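Local atomic coordinates of troponin C (PDB entry 3TZ1), a protein that binds calcium as the sensor subunit of troponin and so probably lifts the block on actin filaments, this chain being its C-terminal domain. Residues A[7-12]-A[63-68]; A[14-17]-A[23-26]; A[31-36]-A[43-48]. All coordinates share one frame; numbering follows the deposited sequence.

In the fold
Two EF-hands are paired in this domain, and the three contacts join helices and strands within and between them. Contact 1 joins the first helix to the last, 51 residues on, and the other two are nested within the loop it closes. Contact 2 shares helix 6-16 with it; their centres lie about 10 Å apart, and Phe65 CD1 packs on Ile24 CD1 at 3.9 Å. Contact 3 sits across the chain's centre from contact 1, about 19 Å between centres. The calcium ion belongs to the second hand. Glu64 of contact 1 binds it, the side chain of Val23 in contact 2 comes within about 7 Å, and that of Met48 in contact 3 stays about 14 Å away.

Contact 1. Residues A[7-12]-A[63-68]; sequences RELKEA and EEFKCL. With CA (calcium ion), chain C.
Across the EF-hand pair, Leu9 on the entering helix of the first hand packs against Phe65 and Lys66 on the exiting helix of the second. The axes of the two short segments come within 10.8 Å, with 130° between their N-to-C directions. Phe65 CG stands opposite the backbone N (chi1 -170°), which carries the ring to Leu9 and Ala12. Leu9 and Phe65 run alongside, pointed opposite ways, and Leu9 CD1 meets the ring obliquely, 3.3 Å from Phe65 CE2. Ala12 touches the ring's edge, near its plane, its CB 4.0 Å from Phe65 CZ. The other branch of Leu9 turns to Lys66, which runs nearly square across it: CD2 lies 3.8 Å from Lys66 CB. The extended lysine then continues to a salt bridge between its NZ and Glu6. Glu64 grips the calcium ion with OE1 and OE2, each 2.6 Å from the metal; Asp53, Asp55, Ser57, Thr59 and water 1 complete the site. The contact has no hydrogen bond and rests on carbon-carbon packing. Beside it, the Glu64 carboxylate also accepts from the N-H groups of Asp61 and Thr54, which probably holds it firmly, while Phe65, next in the chain, packs on Leu9 and the bound peptide.

Contact 2. Residues A[14-17]-A[23-26]; sequences RVLD and VIKV
Leu16 and Ile24 meet because each turns its chain beside its own backbone N: Leu16 CG (chi1 -60°) and Ile24 CG1 (chi1 -56°) both stand anti to the carbonyl carbon. This sets Ile24 CD1 3.7 Å from Leu16 CB and 4.0 Å from Leu16 CD1, the two side chains crossing at a slant. Asp17, the first residue to leave helical geometry, takes the other choice, with CG anti to its N (chi1 172°), and its carboxylate reaches the following loop. There OD1 accepts from the backbone N of Lys21 and OD2 from that of Gly22. OD1 also lies 2.9 Å from Val23 O; these are two acceptors, so the approach is not a bond and is probably tolerated because the loop N-H groups hold the carboxylate in place. Asp17 CA makes a CH...O contact to the same Val23 O at 3.4 Å. Water 2 adds a polar bridge, donating to Leu16 O at 2.8 Å and accepting from Lys25 N at 3.0 Å. The contact thus closes the loop of the first EF-hand, bringing the end of helix 6-16 against strand 24-25, which pairs antiparallel with strand 59-60 of the second hand through Ile24 and Val60.

Contact 3. Residues A[31-36]-A[43-48]; sequences WILKSL and DEIENM
Leu33 and Ile45 lie alongside each other and point in opposite directions, joining the exiting helix of the first EF-hand to the entering helix of the second. The axes of the two short segments run roughly antiparallel, at 143°, with 10.2 Å between them at closest. Both residues direct CB toward the facing helix, and they meet flank to flank: Leu33 CB lies 4.0 Å from Ile45 CG1, and Leu33 CD1 is the same distance from Ile45 CG2. The end of the isoleucine reaches past the leucine to the next residue, its CD1 4.1 Å from Lys34 CA. With an alanine at Ile45, CG1, CG2 and CD1 go, which is likely to open a gap beside Leu33 CB and CD1 and uncover Lys34 CA. Leu40, in the linker between the helices, touches Leu33, Ile45 and Met48 and so extends the apolar cluster, while Glu46 forms a salt bridge with Arg30 on the first of the two helices. Met48 meets Leu33 at a slant and takes both of its branches: Leu33 CD1 sits 3.8 Å from Met48 CB, and a bend about the last torsion of the methionine (chi3 78°) brings Met48 CE to 3.7 Å from Leu33 CD2.

Contact 1. Residues A[7-12]-A[63-68]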
ATOM      1  N   ARG A   7       1.169 -14.996  -5.378  1.00 34.45           N
ATOM      2  CA  ARG A   7       2.535 -14.879  -5.889  1.00 31.20           C
ATOM      3  C   ARG A   7       2.850 -13.434  -6.211  1.00 24.73           C
ATOM      4  O   ARG A   7       3.949 -12.937  -5.942  1.00 25.97           O
ATOM      5  CB  ARG A   7       2.715 -15.715  -7.153  1.00 38.41           C
ATOM      6  CG  ARG A   7       3.258 -17.100  -6.910  1.00 48.85           C
ATOM      7  CD  ARG A   7       3.353 -17.848  -8.228  1.00 54.30           C
ATOM      8  NE  ARG A   7       2.074 -17.823  -8.934  1.00 56.74           N
ATOM      9  CZ  ARG A   7       1.867 -18.361 -10.131  1.00 59.58           C
ATOM     10  NH1 ARG A   7       2.860 -18.970 -10.768  1.00 58.88           N
ATOM     11  NH2 ARG A   7       0.664 -18.287 -10.689  1.00 59.07           N
ATOM     12  N   GLU A   8       1.880 -12.763  -6.818  1.00 27.81           N
ATOM     13  CA  GLU A   8       2.037 -11.371  -7.201  1.00 31.53           C
ATOM     14  C   GLU A   8       2.089 -10.494  -5.955  1.00 24.92           C
ATOM     15  O   GLU A   8       2.874  -9.550  -5.876  1.00 24.64           O
ATOM     16  CB  GLU A   8       0.867 -10.953  -8.084  1.00 37.91           C
ATOM     17  CG  GLU A   8       1.204  -9.882  -9.075  1.00 35.63           C
ATOM     18  CD  GLU A   8       0.024  -9.530  -9.941  1.00 33.42           C
ATOM     19  OE1 GLU A   8      -0.844 -10.407 -10.148  1.00 38.67           O
ATOM     20  OE2 GLU A   8      -0.040  -8.375 -10.399  1.00 30.15           O
ATOM     21  N   LEU A   9       1.235 -10.815  -4.986  1.00 22.17           N
ATOM     22  CA  LEU A   9       1.205 -10.112  -3.708  1.00 18.97           C
ATOM     23  C   LEU A   9       2.543 -10.215  -2.988  1.00 21.12           C
ATOM     24  O   LEU A   9       3.066  -9.222  -2.478  1.00 21.34           O
ATOM     25  CB  LEU A   9       0.107 -10.689  -2.807  1.00 22.19           C
ATOM     26  CG  LEU A   9      -0.101  -9.928  -1.498  1.00 31.71           C
ATOM     27  CD1 LEU A   9      -0.803  -8.616  -1.786  1.00 34.82           C
ATOM     28  CD2 LEU A   9      -0.901 -10.759  -0.492  1.00 31.32           C
ATOM     29  N   LYS A  10       3.097 -11.423  -2.946  1.00 21.48           N
ATOM     30  CA  LYS A  10       4.378 -11.639  -2.288  1.00 20.95           C
ATOM     31  C   LYS A  10       5.498 -10.896  -3.010  1.00 20.68           C
ATOM     32  O   LYS A  10       6.383 -10.332  -2.373  1.00 22.58           O
ATOM     33  CB  LYS A  10       4.690 -13.138  -2.183  1.00 21.55           C
ATOM     34  CG  LYS A  10       3.805 -13.855  -1.177  1.00 30.58           C
ATOM     35  CD  LYS A  10       4.235 -15.292  -0.974  1.00 30.97           C
ATOM     36  CE  LYS A  10       3.332 -15.988   0.034  1.00 31.49           C
ATOM     37  NZ  LYS A  10       3.720 -17.409   0.262  1.00 39.83           N
ATOM     38  N   GLU A  11       5.448 -10.873  -4.337  1.00 19.78           N
ATOM     39  CA  GLU A  11       6.450 -10.142  -5.108  1.00 22.55           C
ATOM     40  C   GLU A  11       6.363  -8.637  -4.845  1.00 22.91           C
ATOM     41  O   GLU A  11       7.383  -7.968  -4.688  1.00 21.35           O
ATOM     42  CB  GLU A  11       6.311 -10.436  -6.608  1.00 23.74           C
ATOM     43  CG  GLU A  11       7.305  -9.675  -7.493  1.00 23.94           C
ATOM     44  CD  GLU A  11       8.741 -10.176  -7.340  1.00 32.83           C
ATOM     45  OE1 GLU A  11       8.944 -11.258  -6.749  1.00 32.85           O
ATOM     46  OE2 GLU A  11       9.668  -9.489  -7.819  1.00 33.12           O
ATOM     47  N   ALA A  12       5.143  -8.103  -4.810  1.00 21.00           N
ATOM     48  CA  ALA A  12       4.931  -6.692  -4.492  1.00 19.95           C
ATOM     49  C   ALA A  12       5.471  -6.346  -3.108  1.00 20.35           C
ATOM     50  O   ALA A  12       6.146  -5.329  -2.928  1.00 17.81           O
ATOM     51  CB  ALA A  12       3.445  -6.347  -4.570  1.00 18.32           C
ATOM     52  N   GLU A  63       0.598  -9.525   6.712  1.00 23.59           N
ATOM     53  CA  GLU A  63      -0.805  -9.784   6.985  1.00 26.19           C
ATOM     54  C   GLU A  63      -1.647  -8.538   6.723  1.00 24.78           C
ATOM     55  O   GLU A  63      -2.737  -8.621   6.162  1.00 27.26           O
ATOM     56  CB  GLU A  63      -0.997 -10.278   8.417  1.00 36.46           C
ATOM     57  CG  GLU A  63      -2.418 -10.653   8.743  1.00 51.33           C
ATOM     58  CD  GLU A  63      -2.565 -11.155  10.162  1.00 64.40           C
ATOM     59  OE1 GLU A  63      -2.077 -12.270  10.451  1.00 66.87           O
ATOM     60  OE2 GLU A  63      -3.157 -10.428  10.989  1.00 70.09           O
ATOM     61  N   GLU A  64      -1.136  -7.380   7.123  1.00 24.43           N
ATOM     62  CA  GLU A  64      -1.833  -6.121   6.864  1.00 23.41           C
ATOM     63  C   GLU A  64      -1.899  -5.862   5.370  1.00 19.46           C
ATOM     64  O   GLU A  64      -2.907  -5.392   4.840  1.00 20.59           O
ATOM     65  CB  GLU A  64      -1.131  -4.960   7.565  1.00 22.83           C
ATOM     66  CG  GLU A  64      -1.201  -5.030   9.071  1.00 29.32           C
ATOM     67  CD  GLU A  64      -0.385  -3.956   9.718  1.00 29.05           C
ATOM     68  OE1 GLU A  64       0.698  -3.629   9.175  1.00 24.44           O
ATOM     69  OE2 GLU A  64      -0.835  -3.414  10.748  1.00 28.83           O
ATOM     70  N   PHE A  65      -0.809  -6.180   4.689  1.00 18.54           N
ATOM     71  CA  PHE A  65      -0.727  -5.960   3.258  1.00 19.07           C
ATOM     72  C   PHE A  65      -1.756  -6.839   2.546  1.00 17.95           C
ATOM     73  O   PHE A  65      -2.463  -6.384   1.650  1.00 20.16           O
ATOM     74  CB  PHE A  65       0.689  -6.273   2.775  1.00 18.04           C
ATOM     75  CG  PHE A  65       0.951  -5.863   1.357  1.00 16.67           C
ATOM     76  CD1 PHE A  65       0.855  -4.537   0.979  1.00 17.80           C
ATOM     77  CD2 PHE A  65       1.319  -6.811   0.401  1.00 19.71           C
ATOM     78  CE1 PHE A  65       1.110  -4.154  -0.343  1.00 22.67           C
ATOM     79  CE2 PHE A  65       1.566  -6.438  -0.914  1.00 19.34           C
ATOM     80  CZ  PHE A  65       1.468  -5.106  -1.282  1.00 22.77           C
ATOM     81  N   LYS A  66      -1.854  -8.096   2.974  1.00 20.53           N
ATOM     82  CA  LYS A  66      -2.776  -9.042   2.357  1.00 23.02           C
ATOM     83  C   LYS A  66      -4.223  -8.633   2.584  1.00 26.67           C
ATOM     84  O   LYS A  66      -5.060  -8.714   1.677  1.00 30.44           O
ATOM     85  CB  LYS A  66      -2.524 -10.460   2.884  1.00 27.06           C
ATOM     86  CG  LYS A  66      -3.401 -11.509   2.240  1.00 36.66           C
ATOM     87  CD  LYS A  66      -2.960 -12.919   2.593  1.00 44.44           C
ATOM     88  CE  LYS A  66      -3.815 -13.938   1.850  1.00 51.15           C
ATOM     89  NZ  LYS A  66      -3.422 -15.343   2.150  1.00 56.26           N
ATOM     90  N   CYS A  67      -4.511  -8.187   3.800  1.00 27.22           N
ATOM     91  CA  CYS A  67      -5.850  -7.724   4.154  1.00 30.85           C
ATOM     92  C   CYS A  67      -6.302  -6.617   3.214  1.00 26.17           C
ATOM     93  O   CYS A  67      -7.438  -6.614   2.749  1.00 32.91           O
ATOM     94  CB  CYS A  67      -5.879  -7.223   5.597  1.00 34.91           C
ATOM     95  SG  CYS A  67      -5.947  -8.540   6.836  1.00 52.89           S
ATOM     96  N   LEU A  68      -5.409  -5.672   2.942  1.00 22.15           N
ATOM     97  CA  LEU A  68      -5.740  -4.569   2.047  1.00 22.71           C
ATOM     98  C   LEU A  68      -5.929  -5.081   0.633  1.00 23.33           C
ATOM     99  O   LEU A  68      -6.941  -4.812  -0.023  1.00 21.36           O
ATOM    100  CB  LEU A  68      -4.639  -3.508   2.056  1.00 20.39           C
ATOM    101  CG  LEU A  68      -4.733  -2.473   0.921  1.00 17.95           C
ATOM    102  CD1 LEU A  68      -6.025  -1.643   1.040  1.00 24.47           C
ATOM    103  CD2 LEU A  68      -3.521  -1.566   0.923  1.00 19.42           C
TER
HETATM  104 CA    CA C   1       1.408  -2.228  11.228  1.00 27.32          CA
HETATM  105  O   HOH W   1       2.545  -4.497  11.912  1.00 35.54           O

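Contact 2. Residues A[14-17]-A[23-26]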
ATOM      1  N   ARG A  14       7.788  -7.905  -1.384  1.00 21.66           N
ATOM      2  CA  ARG A  14       9.244  -7.965  -1.424  1.00 23.54           C
ATOM      3  C   ARG A  14       9.844  -6.702  -2.026  1.00 23.36           C
ATOM      4  O   ARG A  14      10.824  -6.156  -1.512  1.00 25.24           O
ATOM      5  CB  ARG A  14       9.708  -9.177  -2.234  1.00 24.05           C
ATOM      6  CG  ARG A  14       9.832 -10.465  -1.422  1.00 38.95           C
ATOM      7  CD  ARG A  14      10.393 -11.602  -2.276  1.00 46.04           C
ATOM      8  NE  ARG A  14      11.854 -11.684  -2.249  1.00 54.06           N
ATOM      9  CZ  ARG A  14      12.663 -10.968  -3.025  1.00 55.76           C
ATOM     10  NH1 ARG A  14      12.157 -10.091  -3.884  1.00 61.62           N
ATOM     11  NH2 ARG A  14      13.979 -11.120  -2.936  1.00 43.96           N
ATOM     12  N   VAL A  15       9.269  -6.252  -3.133  1.00 19.87           N
ATOM     13  CA  VAL A  15       9.770  -5.055  -3.801  1.00 20.64           C
ATOM     14  C   VAL A  15       9.672  -3.814  -2.923  1.00 22.36           C
ATOM     15  O   VAL A  15      10.595  -2.997  -2.890  1.00 19.64           O
ATOM     16  CB  VAL A  15       9.059  -4.803  -5.152  1.00 20.23           C
ATOM     17  CG1 VAL A  15       9.521  -3.484  -5.745  1.00 20.16           C
ATOM     18  CG2 VAL A  15       9.341  -5.945  -6.124  1.00 24.00           C
ATOM     19  N   LEU A  16       8.559  -3.683  -2.196  1.00 18.93           N
ATOM     20  CA  LEU A  16       8.307  -2.489  -1.393  1.00 19.77           C
ATOM     21  C   LEU A  16       8.957  -2.548  -0.011  1.00 24.64           C
ATOM     22  O   LEU A  16       8.959  -1.559   0.722  1.00 22.56           O
ATOM     23  CB  LEU A  16       6.797  -2.261  -1.249  1.00 21.43           C
ATOM     24  CG  LEU A  16       6.056  -2.065  -2.572  1.00 20.32           C
ATOM     25  CD1 LEU A  16       4.555  -1.894  -2.330  1.00 17.34           C
ATOM     26  CD2 LEU A  16       6.621  -0.852  -3.328  1.00 19.32           C
ATOM     27  N   ASP A  17       9.521  -3.703   0.339  1.00 23.65           N
ATOM     28  CA  ASP A  17      10.224  -3.816   1.604  1.00 23.44           C
ATOM     29  C   ASP A  17      11.654  -3.462   1.274  1.00 29.86           C
ATOM     30  O   ASP A  17      12.458  -4.316   0.894  1.00 28.87           O
ATOM     31  CB  ASP A  17      10.131  -5.273   2.072  1.00 24.75           C
ATOM     32  CG  ASP A  17      10.988  -5.570   3.294  1.00 24.89           C
ATOM     33  OD1 ASP A  17      11.456  -4.618   3.952  1.00 27.44           O
ATOM     34  OD2 ASP A  17      11.181  -6.774   3.590  1.00 29.31           O
ATOM     35  N   VAL A  23       8.758  -5.807   6.354  1.00 26.57           N
ATOM     36  CA  VAL A  23       7.647  -4.856   6.420  1.00 24.62           C
ATOM     37  C   VAL A  23       7.800  -3.788   5.349  1.00 24.60           C
ATOM     38  O   VAL A  23       8.870  -3.629   4.765  1.00 27.12           O
ATOM     39  CB  VAL A  23       7.564  -4.141   7.789  1.00 27.78           C
ATOM     40  CG1 VAL A  23       7.226  -5.124   8.899  1.00 31.29           C
ATOM     41  CG2 VAL A  23       8.866  -3.389   8.087  1.00 30.96           C
ATOM     42  N   ILE A  24       6.716  -3.064   5.089  1.00 20.25           N
ATOM     43  CA  ILE A  24       6.781  -1.865   4.266  1.00 22.80           C
ATOM     44  C   ILE A  24       6.629  -0.671   5.208  1.00 20.23           C
ATOM     45  O   ILE A  24       5.644  -0.572   5.916  1.00 24.02           O
ATOM     46  CB  ILE A  24       5.650  -1.852   3.220  1.00 23.27           C
ATOM     47  CG1 ILE A  24       5.712  -3.120   2.358  1.00 25.52           C
ATOM     48  CG2 ILE A  24       5.743  -0.605   2.343  1.00 22.41           C
ATOM     49  CD1 ILE A  24       4.501  -3.313   1.462  1.00 24.41           C
ATOM     50  N   LYS A  25       7.619   0.217   5.241  1.00 20.11           N
ATOM     51  CA  LYS A  25       7.529   1.402   6.083  1.00 24.53           C
ATOM     52  C   LYS A  25       6.431   2.311   5.546  1.00 20.79           C
ATOM     53  O   LYS A  25       6.215   2.391   4.338  1.00 20.72           O
ATOM     54  CB  LYS A  25       8.866   2.147   6.123  1.00 36.52           C
ATOM     55  CG  LYS A  25       9.980   1.394   6.836  1.00 43.57           C
ATOM     56  CD  LYS A  25      11.335   2.019   6.543  1.00 48.28           C
ATOM     57  CE  LYS A  25      11.536   3.344   7.279  1.00 54.42           C
ATOM     58  NZ  LYS A  25      11.814   3.164   8.736  1.00 60.60           N
ATOM     59  N   VAL A  26       5.733   2.992   6.441  1.00 21.24           N
ATOM     60  CA  VAL A  26       4.630   3.845   6.025  1.00 24.98           C
ATOM     61  C   VAL A  26       5.098   5.004   5.129  1.00 29.42           C
ATOM     62  O   VAL A  26       4.330   5.512   4.310  1.00 27.10           O
ATOM     63  CB  VAL A  26       3.813   4.324   7.247  1.00 27.34           C
ATOM     64  CG1 VAL A  26       3.203   5.689   6.999  1.00 43.80           C
ATOM     65  CG2 VAL A  26       2.754   3.281   7.591  1.00 26.58           C
TER
HETATM   66  O   HOH W   2       9.756  -0.387   3.186  1.00 21.07           O

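Contact 3. Residues A[31-36]-A[43-48]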
ATOM      1  N   TRP A  31       4.846   8.246   0.290  1.00 19.96           N
ATOM      2  CA  TRP A  31       5.513   8.668  -0.936  1.00 19.88           C
ATOM      3  C   TRP A  31       4.651   8.355  -2.159  1.00 14.70           C
ATOM      4  O   TRP A  31       4.444   9.203  -3.030  1.00 19.83           O
ATOM      5  CB  TRP A  31       6.864   7.970  -1.090  1.00 20.67           C
ATOM      6  CG  TRP A  31       7.482   8.291  -2.407  1.00 20.83           C
ATOM      7  CD1 TRP A  31       7.495   7.528  -3.527  1.00 23.50           C
ATOM      8  CD2 TRP A  31       8.125   9.531  -2.738  1.00 19.89           C
ATOM      9  NE1 TRP A  31       8.131   8.194  -4.554  1.00 23.68           N
ATOM     10  CE2 TRP A  31       8.527   9.427  -4.089  1.00 23.88           C
ATOM     11  CE3 TRP A  31       8.409  10.694  -2.040  1.00 22.29           C
ATOM     12  CZ2 TRP A  31       9.205  10.453  -4.742  1.00 23.51           C
ATOM     13  CZ3 TRP A  31       9.079  11.717  -2.682  1.00 27.12           C
ATOM     14  CH2 TRP A  31       9.470  11.585  -4.019  1.00 25.00           C
ATOM     15  N   ILE A  32       4.192   7.116  -2.233  1.00 15.14           N
ATOM     16  CA  ILE A  32       3.321   6.669  -3.311  1.00 24.59           C
ATOM     17  C   ILE A  32       2.085   7.556  -3.470  1.00 21.73           C
ATOM     18  O   ILE A  32       1.777   8.038  -4.563  1.00 23.70           O
ATOM     19  CB  ILE A  32       2.902   5.206  -3.075  1.00 23.62           C
ATOM     20  CG1 ILE A  32       4.119   4.283  -3.249  1.00 20.99           C
ATOM     21  CG2 ILE A  32       1.777   4.815  -4.011  1.00 27.28           C
ATOM     22  CD1 ILE A  32       3.835   2.835  -2.869  1.00 28.86           C
ATOM     23  N   LEU A  33       1.388   7.792  -2.365  1.00 19.63           N
ATOM     24  CA  LEU A  33       0.148   8.576  -2.402  1.00 18.57           C
ATOM     25  C   LEU A  33       0.379  10.041  -2.749  1.00 22.88           C
ATOM     26  O   LEU A  33      -0.409  10.664  -3.482  1.00 24.74           O
ATOM     27  CB  LEU A  33      -0.586   8.444  -1.064  1.00 19.10           C
ATOM     28  CG  LEU A  33      -1.000   7.012  -0.737  1.00 24.02           C
ATOM     29  CD1 LEU A  33      -1.666   6.950   0.630  1.00 18.84           C
ATOM     30  CD2 LEU A  33      -1.934   6.480  -1.821  1.00 28.75           C
ATOM     31  N   LYS A  34       1.464  10.596  -2.215  1.00 22.14           N
ATOM     32  CA  LYS A  34       1.801  11.985  -2.466  1.00 20.71           C
ATOM     33  C   LYS A  34       2.223  12.195  -3.916  1.00 26.65           C
ATOM     34  O   LYS A  34       1.776  13.140  -4.573  1.00 28.60           O
ATOM     35  CB  LYS A  34       2.908  12.447  -1.514  1.00 25.20           C
ATOM     36  CG  LYS A  34       3.303  13.909  -1.670  1.00 34.64           C
ATOM     37  CD  LYS A  34       2.080  14.812  -1.712  1.00 38.97           C
ATOM     38  CE  LYS A  34       2.472  16.269  -1.510  1.00 46.58           C
ATOM     39  NZ  LYS A  34       3.730  16.620  -2.232  1.00 44.52           N
ATOM     40  N   SER A  35       3.104  11.337  -4.412  1.00 26.47           N
ATOM     41  CA  SER A  35       3.633  11.544  -5.759  1.00 30.50           C
ATOM     42  C   SER A  35       2.746  11.024  -6.899  1.00 33.42           C
ATOM     43  O   SER A  35       2.598  11.689  -7.924  1.00 35.51           O
ATOM     44  CB  SER A  35       5.054  10.994  -5.863  1.00 24.38           C
ATOM     45  OG  SER A  35       5.095   9.645  -5.454  1.00 32.60           O
ATOM     46  N   LEU A  36       2.187   9.828  -6.739  1.00 29.43           N
ATOM     47  CA  LEU A  36       1.370   9.223  -7.793  1.00 32.03           C
ATOM     48  C   LEU A  36      -0.132   9.471  -7.621  1.00 35.59           C
ATOM     49  O   LEU A  36      -0.916   9.260  -8.547  1.00 35.77           O
ATOM     50  CB  LEU A  36       1.658   7.717  -7.899  1.00 34.02           C
ATOM     51  CG  LEU A  36       3.100   7.297  -8.186  1.00 38.65           C
ATOM     52  CD1 LEU A  36       3.288   5.798  -7.972  1.00 38.67           C
ATOM     53  CD2 LEU A  36       3.501   7.698  -9.605  1.00 41.38           C
ATOM     54  N   ASP A  43      -4.865  14.873   4.887  1.00 29.93           N
ATOM     55  CA  ASP A  43      -5.698  14.082   5.791  1.00 26.92           C
ATOM     56  C   ASP A  43      -6.201  12.791   5.132  1.00 26.84           C
ATOM     57  O   ASP A  43      -6.292  11.755   5.785  1.00 28.01           O
ATOM     58  CB  ASP A  43      -6.861  14.920   6.355  1.00 29.97           C
ATOM     59  CG  ASP A  43      -6.429  15.818   7.509  1.00 36.20           C
ATOM     60  OD1 ASP A  43      -5.222  15.817   7.847  1.00 38.21           O
ATOM     61  OD2 ASP A  43      -7.296  16.530   8.074  1.00 42.32           O
ATOM     62  N   GLU A  44      -6.525  12.857   3.844  1.00 26.37           N
ATOM     63  CA  GLU A  44      -6.910  11.667   3.084  1.00 28.66           C
ATOM     64  C   GLU A  44      -5.744  10.701   2.947  1.00 25.35           C
ATOM     65  O   GLU A  44      -5.919   9.487   3.051  1.00 24.10           O
ATOM     66  CB  GLU A  44      -7.408  12.047   1.691  1.00 27.60           C
ATOM     67  CG  GLU A  44      -8.720  12.817   1.704  1.00 34.12           C
ATOM     68  CD  GLU A  44      -9.139  13.272   0.318  1.00 39.13           C
ATOM     69  OE1 GLU A  44     -10.350  13.507   0.110  1.00 46.29           O
ATOM     70  OE2 GLU A  44      -8.257  13.394  -0.558  1.00 40.32           O
ATOM     71  N   ILE A  45      -4.557  11.239   2.693  1.00 26.07           N
ATOM     72  CA  ILE A  45      -3.359  10.406   2.677  1.00 26.68           C
ATOM     73  C   ILE A  45      -3.171   9.723   4.034  1.00 28.20           C
ATOM     74  O   ILE A  45      -2.952   8.516   4.098  1.00 21.75           O
ATOM     75  CB  ILE A  45      -2.103  11.203   2.283  1.00 23.46           C
ATOM     76  CG1 ILE A  45      -2.195  11.647   0.815  1.00 23.20           C
ATOM     77  CG2 ILE A  45      -0.856  10.359   2.501  1.00 21.52           C
ATOM     78  CD1 ILE A  45      -1.067  12.561   0.376  1.00 26.96           C
ATOM     79  N   GLU A  46      -3.284  10.479   5.124  1.00 25.30           N
ATOM     80  CA  GLU A  46      -3.134   9.886   6.455  1.00 26.21           C
ATOM     81  C   GLU A  46      -4.198   8.817   6.702  1.00 24.00           C
ATOM     82  O   GLU A  46      -3.941   7.826   7.372  1.00 25.73           O
ATOM     83  CB  GLU A  46      -3.192  10.951   7.564  1.00 27.39           C
ATOM     84  CG  GLU A  46      -1.998  11.901   7.586  1.00 34.86           C
ATOM     85  CD  GLU A  46      -0.747  11.277   8.179  1.00 46.28           C
ATOM     86  OE1 GLU A  46      -0.854  10.230   8.855  1.00 49.84           O
ATOM     87  OE2 GLU A  46       0.349  11.842   7.971  1.00 52.19           O
ATOM     88  N   ASN A  47      -5.393   9.031   6.163  1.00 25.45           N
ATOM     89  CA  ASN A  47      -6.485   8.078   6.333  1.00 28.48           C
ATOM     90  C   ASN A  47      -6.216   6.773   5.593  1.00 28.51           C
ATOM     91  O   ASN A  47      -6.485   5.685   6.107  1.00 28.12           O
ATOM     92  CB  ASN A  47      -7.804   8.690   5.858  1.00 33.98           C
ATOM     93  CG  ASN A  47      -9.006   7.850   6.245  1.00 36.94           C
ATOM     94  OD1 ASN A  47      -9.074   7.311   7.353  1.00 39.93           O
ATOM     95  ND2 ASN A  47      -9.963   7.729   5.328  1.00 38.24           N
ATOM     96  N   MET A  48      -5.672   6.888   4.384  1.00 22.90           N
ATOM     97  CA  MET A  48      -5.358   5.713   3.577  1.00 22.82           C
ATOM     98  C   MET A  48      -4.197   4.936   4.192  1.00 24.89           C
ATOM     99  O   MET A  48      -4.176   3.703   4.170  1.00 22.95           O
ATOM    100  CB  MET A  48      -5.066   6.119   2.133  1.00 20.21           C
ATOM    101  CG  MET A  48      -6.284   6.707   1.420  1.00 28.99           C
ATOM    102  SD  MET A  48      -5.932   7.699  -0.048  1.00 31.56           S
ATOM    103  CE  MET A  48      -5.627   6.428  -1.274  1.00 30.20           C
TER